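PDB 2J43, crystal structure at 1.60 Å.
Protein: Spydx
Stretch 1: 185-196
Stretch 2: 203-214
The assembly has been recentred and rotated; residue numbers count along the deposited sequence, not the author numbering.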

# COMPACT_ATOMS: atom_id res chain seq x y z
N LYS A 185 18.99 -18.20 -9.17
CA LYS A 185 18.59 -17.34 -8.04
C LYS A 185 19.01 -15.89 -8.31
O LYS A 185 20.19 -15.59 -8.49
CB LYS A 185 19.23 -17.82 -6.76
CG LYS A 185 18.86 -19.22 -6.42
CD LYS A 185 19.54 -19.63 -5.09
CE LYS A 185 19.00 -20.88 -4.57
NZ LYS A 185 19.57 -21.20 -3.19
N VAL A 186 18.05 -14.96 -8.37
CA VAL A 186 18.38 -13.59 -8.74
C VAL A 186 19.34 -13.01 -7.70
O VAL A 186 20.29 -12.29 -8.05
CB VAL A 186 17.11 -12.74 -8.92
CG1 VAL A 186 17.47 -11.25 -9.07
CG2 VAL A 186 16.41 -13.20 -10.15
N GLN A 187 19.08 -13.32 -6.47
CA GLN A 187 20.09 -13.25 -5.41
C GLN A 187 19.93 -14.46 -4.48
O GLN A 187 18.91 -15.13 -4.46
CB GLN A 187 19.99 -11.88 -4.70
CG GLN A 187 18.64 -11.57 -4.04
CD GLN A 187 18.40 -12.36 -2.80
OE1 GLN A 187 17.31 -12.94 -2.58
NE2 GLN A 187 19.42 -12.41 -1.93
N PRO A 188 20.97 -14.79 -3.71
CA PRO A 188 21.00 -16.08 -3.03
C PRO A 188 20.28 -16.25 -1.71
O PRO A 188 20.16 -17.37 -1.23
CB PRO A 188 22.52 -16.35 -2.83
CG PRO A 188 23.17 -15.07 -2.90
CD PRO A 188 22.22 -14.05 -3.54
N LYS A 189 19.81 -15.18 -1.09
CA LYS A 189 19.25 -15.35 0.23
C LYS A 189 17.75 -15.41 0.12
O LYS A 189 17.11 -14.56 -0.47
CB LYS A 189 19.70 -14.22 1.15
CG LYS A 189 21.05 -14.49 1.86
CD LYS A 189 21.76 -13.17 2.23
CE LYS A 189 23.20 -13.04 1.65
NZ LYS A 189 23.28 -11.79 0.82
N ASP A 190 17.20 -16.41 0.77
CA ASP A 190 15.76 -16.58 0.83
C ASP A 190 15.09 -15.38 1.48
O ASP A 190 15.56 -14.88 2.52
CB ASP A 190 15.43 -17.76 1.69
CG ASP A 190 15.72 -19.11 1.02
OD1 ASP A 190 15.89 -19.18 -0.22
OD2 ASP A 190 15.69 -20.16 1.71
N TYR A 191 14.00 -14.92 0.88
CA TYR A 191 13.17 -13.90 1.51
C TYR A 191 12.23 -14.54 2.49
O TYR A 191 11.57 -15.50 2.18
CB TYR A 191 12.33 -13.20 0.46
CG TYR A 191 13.09 -12.39 -0.52
CD1 TYR A 191 13.67 -11.22 -0.16
CD2 TYR A 191 13.21 -12.81 -1.85
CE1 TYR A 191 14.37 -10.45 -1.05
CE2 TYR A 191 13.87 -12.07 -2.76
CZ TYR A 191 14.49 -10.89 -2.39
OH TYR A 191 15.18 -10.19 -3.34
N LEU A 192 12.12 -13.95 3.68
CA LEU A 192 11.25 -14.46 4.71
C LEU A 192 10.33 -13.34 5.17
O LEU A 192 10.78 -12.20 5.34
CB LEU A 192 12.10 -14.96 5.89
CG LEU A 192 12.17 -16.47 6.19
CD1 LEU A 192 12.14 -17.40 4.93
CD2 LEU A 192 13.40 -16.78 7.09
N PHE A 193 9.06 -13.65 5.35
CA PHE A 193 8.10 -12.66 5.84
C PHE A 193 7.14 -13.25 6.82
O PHE A 193 6.52 -14.24 6.58
CB PHE A 193 7.33 -12.03 4.67
CG PHE A 193 6.48 -10.85 5.07
CD1 PHE A 193 7.08 -9.64 5.41
CD2 PHE A 193 5.11 -10.95 5.07
CE1 PHE A 193 6.28 -8.55 5.79
CE2 PHE A 193 4.31 -9.86 5.43
CZ PHE A 193 4.91 -8.67 5.78
N LYS A 194 6.98 -12.58 7.97
CA LYS A 194 6.11 -13.10 9.02
C LYS A 194 5.22 -12.03 9.67
O LYS A 194 4.83 -12.18 10.82
CB LYS A 194 6.97 -13.78 10.11
CG LYS A 194 8.04 -12.90 10.72
CD LYS A 194 8.34 -13.29 12.18
CE LYS A 194 9.28 -14.47 12.31
NZ LYS A 194 9.83 -14.58 13.71
N GLU A 195 4.90 -10.95 8.96
CA GLU A 195 3.94 -9.96 9.45
C GLU A 195 2.62 -10.06 8.68
O GLU A 195 2.08 -9.07 8.21
CB GLU A 195 4.52 -8.52 9.33
CG GLU A 195 6.01 -8.33 9.61
CD GLU A 195 6.45 -6.85 9.57
OE1 GLU A 195 6.30 -6.15 8.53
OE2 GLU A 195 6.93 -6.38 10.62
N LEU A 196 2.08 -11.27 8.52
CA LEU A 196 0.89 -11.45 7.67
C LEU A 196 -0.43 -10.83 8.16
O LEU A 196 -1.39 -10.73 7.39
CB LEU A 196 0.65 -12.93 7.38
CG LEU A 196 1.78 -13.72 6.71
CD1 LEU A 196 1.45 -15.23 6.76
CD2 LEU A 196 2.03 -13.28 5.28
N PHE A 203 7.07 -6.10 -0.92
CA PHE A 203 7.76 -5.44 -1.99
C PHE A 203 9.21 -5.83 -1.93
O PHE A 203 9.86 -5.70 -0.89
CB PHE A 203 7.62 -3.91 -1.86
CG PHE A 203 6.19 -3.49 -1.78
CD1 PHE A 203 5.53 -3.06 -2.90
CD2 PHE A 203 5.49 -3.59 -0.60
CE1 PHE A 203 4.15 -2.75 -2.82
CE2 PHE A 203 4.15 -3.27 -0.52
CZ PHE A 203 3.49 -2.85 -1.65
N VAL A 204 9.70 -6.38 -3.03
CA VAL A 204 11.12 -6.70 -3.22
C VAL A 204 11.62 -6.13 -4.52
O VAL A 204 10.84 -5.80 -5.41
CB VAL A 204 11.43 -8.24 -3.14
CG1 VAL A 204 11.32 -8.75 -1.69
CG2 VAL A 204 10.56 -9.00 -4.05
N LYS A 205 12.94 -5.91 -4.61
CA LYS A 205 13.49 -5.29 -5.79
C LYS A 205 14.91 -5.77 -6.14
O LYS A 205 15.65 -6.16 -5.24
CB LYS A 205 13.57 -3.76 -5.61
CG LYS A 205 14.33 -3.29 -4.38
CD LYS A 205 14.39 -1.73 -4.38
CE LYS A 205 15.08 -1.17 -3.17
NZ LYS A 205 16.57 -1.45 -3.11
N ASP A 206 15.22 -5.76 -7.44
CA ASP A 206 16.57 -5.95 -7.94
C ASP A 206 17.24 -7.19 -7.31
O ASP A 206 16.66 -8.30 -7.38
CB ASP A 206 17.35 -4.62 -7.72
CG ASP A 206 16.66 -3.44 -8.37
OD1 ASP A 206 16.41 -3.49 -9.58
OD2 ASP A 206 16.33 -2.44 -7.75
N THR A 207 18.42 -7.01 -6.69
CA THR A 207 19.10 -8.07 -5.97
C THR A 207 19.19 -7.80 -4.49
O THR A 207 20.02 -8.37 -3.76
CB THR A 207 20.51 -8.30 -6.52
OG1 THR A 207 21.24 -7.06 -6.54
CG2 THR A 207 20.44 -8.74 -7.98
N ASP A 208 18.28 -6.97 -4.01
CA ASP A 208 18.20 -6.62 -2.62
C ASP A 208 17.56 -7.75 -1.83
O ASP A 208 16.43 -8.16 -2.12
CB ASP A 208 17.36 -5.35 -2.56
CG ASP A 208 17.27 -4.72 -1.18
OD1 ASP A 208 17.50 -5.37 -0.15
OD2 ASP A 208 16.91 -3.50 -1.10
N PRO A 209 18.24 -8.28 -0.82
CA PRO A 209 17.73 -9.38 -0.02
C PRO A 209 16.62 -9.03 1.00
O PRO A 209 16.12 -9.94 1.62
CB PRO A 209 18.98 -9.85 0.74
CG PRO A 209 19.67 -8.64 1.00
CD PRO A 209 19.58 -7.86 -0.34
N LYS A 210 16.26 -7.75 1.17
CA LYS A 210 15.23 -7.41 2.14
C LYS A 210 13.83 -7.47 1.58
O LYS A 210 13.63 -7.03 0.46
CB LYS A 210 15.44 -5.97 2.63
CG LYS A 210 16.65 -5.83 3.52
CD LYS A 210 16.80 -4.36 3.94
CE LYS A 210 17.56 -4.22 5.27
NZ LYS A 210 17.63 -2.79 5.73
N VAL A 211 12.89 -7.97 2.38
CA VAL A 211 11.45 -7.84 2.13
C VAL A 211 10.96 -6.59 2.82
O VAL A 211 11.16 -6.43 4.02
CB VAL A 211 10.64 -8.95 2.75
CG1 VAL A 211 9.18 -8.90 2.27
CG2 VAL A 211 11.22 -10.29 2.39
N TYR A 212 10.28 -5.74 2.06
CA TYR A 212 9.77 -4.47 2.54
C TYR A 212 8.27 -4.59 2.60
O TYR A 212 7.65 -5.30 1.81
CB TYR A 212 10.18 -3.35 1.61
CG TYR A 212 11.66 -3.17 1.47
CD1 TYR A 212 12.36 -2.33 2.35
CD2 TYR A 212 12.36 -3.78 0.46
CE1 TYR A 212 13.69 -2.16 2.23
CE2 TYR A 212 13.75 -3.59 0.30
CZ TYR A 212 14.41 -2.79 1.23
OH TYR A 212 15.78 -2.55 1.14
N ASN A 213 7.69 -3.91 3.58
CA ASN A 213 6.26 -3.92 3.81
C ASN A 213 5.55 -2.68 3.18
O ASN A 213 4.38 -2.46 3.42
CB ASN A 213 5.96 -4.06 5.29
CG ASN A 213 6.33 -2.84 6.09
OD1 ASN A 213 6.45 -1.74 5.56
ND2 ASN A 213 6.54 -3.04 7.38
N ASN A 214 6.28 -1.96 2.34
CA ASN A 214 5.80 -0.75 1.68
C ASN A 214 6.51 -0.48 0.39
O ASN A 214 7.66 -0.90 0.21
CB ASN A 214 5.99 0.46 2.63
CG ASN A 214 7.45 0.72 2.96
OD1 ASN A 214 7.99 0.17 3.96
ND2 ASN A 214 8.11 1.48 2.15
O HOH W 1 16.45 -12.21 2.70
O HOH W 2 15.73 -10.73 -5.99

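Stretches 185-196 and 203-214 of Spydx run alongside each other in the same direction, Gln 187 level with Thr 207, Lys 189 with Pro 209 and Tyr 191 with Val 211, and bury 584 Å² between them. No direct backbone-to-backbone hydrogen bond joins them; the contact is made by side chains packing on side chains and on backbone carbonyls, with two bridging waters. Stretch 2 instead pairs with itself: Phe 203 N donates to Tyr 212 O (2.9 Å) and Tyr 212 N to Phe 203 O (3.0 Å). Val 204 points toward stretch 1 and sets its CG1 methyl over one face of the Tyr 191 ring, 3.8 Å from the centroid, a CH-pi contact. Lys 205 opens a type II' turn closed by Asp 208 N to Lys 205 O (3.0 Å), and its NZ forms a salt bridge with Asp 208 OD2 (2.9 Å). In the turn, Asp 206 O lies 3.5 Å from Val 186 CG1, and a water donates both to Asp 206 O (2.9 Å) and to Tyr 191 OH (2.8 Å). Thr 207 CG2 meets Val 186 CG1 (4.0 Å), an apolar methyl-on-methyl contact. Asp 208 is the polar hub: Tyr 191 OH donates to its carbonyl O (2.7 Å), which lies near the ring plane, while its CA-to-CB bond points away from stretch 1 and its carboxylate accepts from Lys 210 N at OD1 (3.0 Å) and from Tyr 212 OH at OD2 (2.7 Å). Pro 209 packs against the end of the Gln 187 side chain and reaches Lys 189, CB to CB at 4.4 Å; a second water bridges Pro 209 O (2.5 Å) and Asp 190 O (2.8 Å), donating to both. Val 211 points toward stretch 1 and divides its methyls between two aromatic rings in apolar contacts, CG2 3.7 Å from Tyr 191 CD1 and CG1 3.8 Å from Phe 193 CD1. Asn 213 ends the contact with a nearly straight but long, weak hydrogen bond from ND2 to Glu 195 OE1 (3.3 Å).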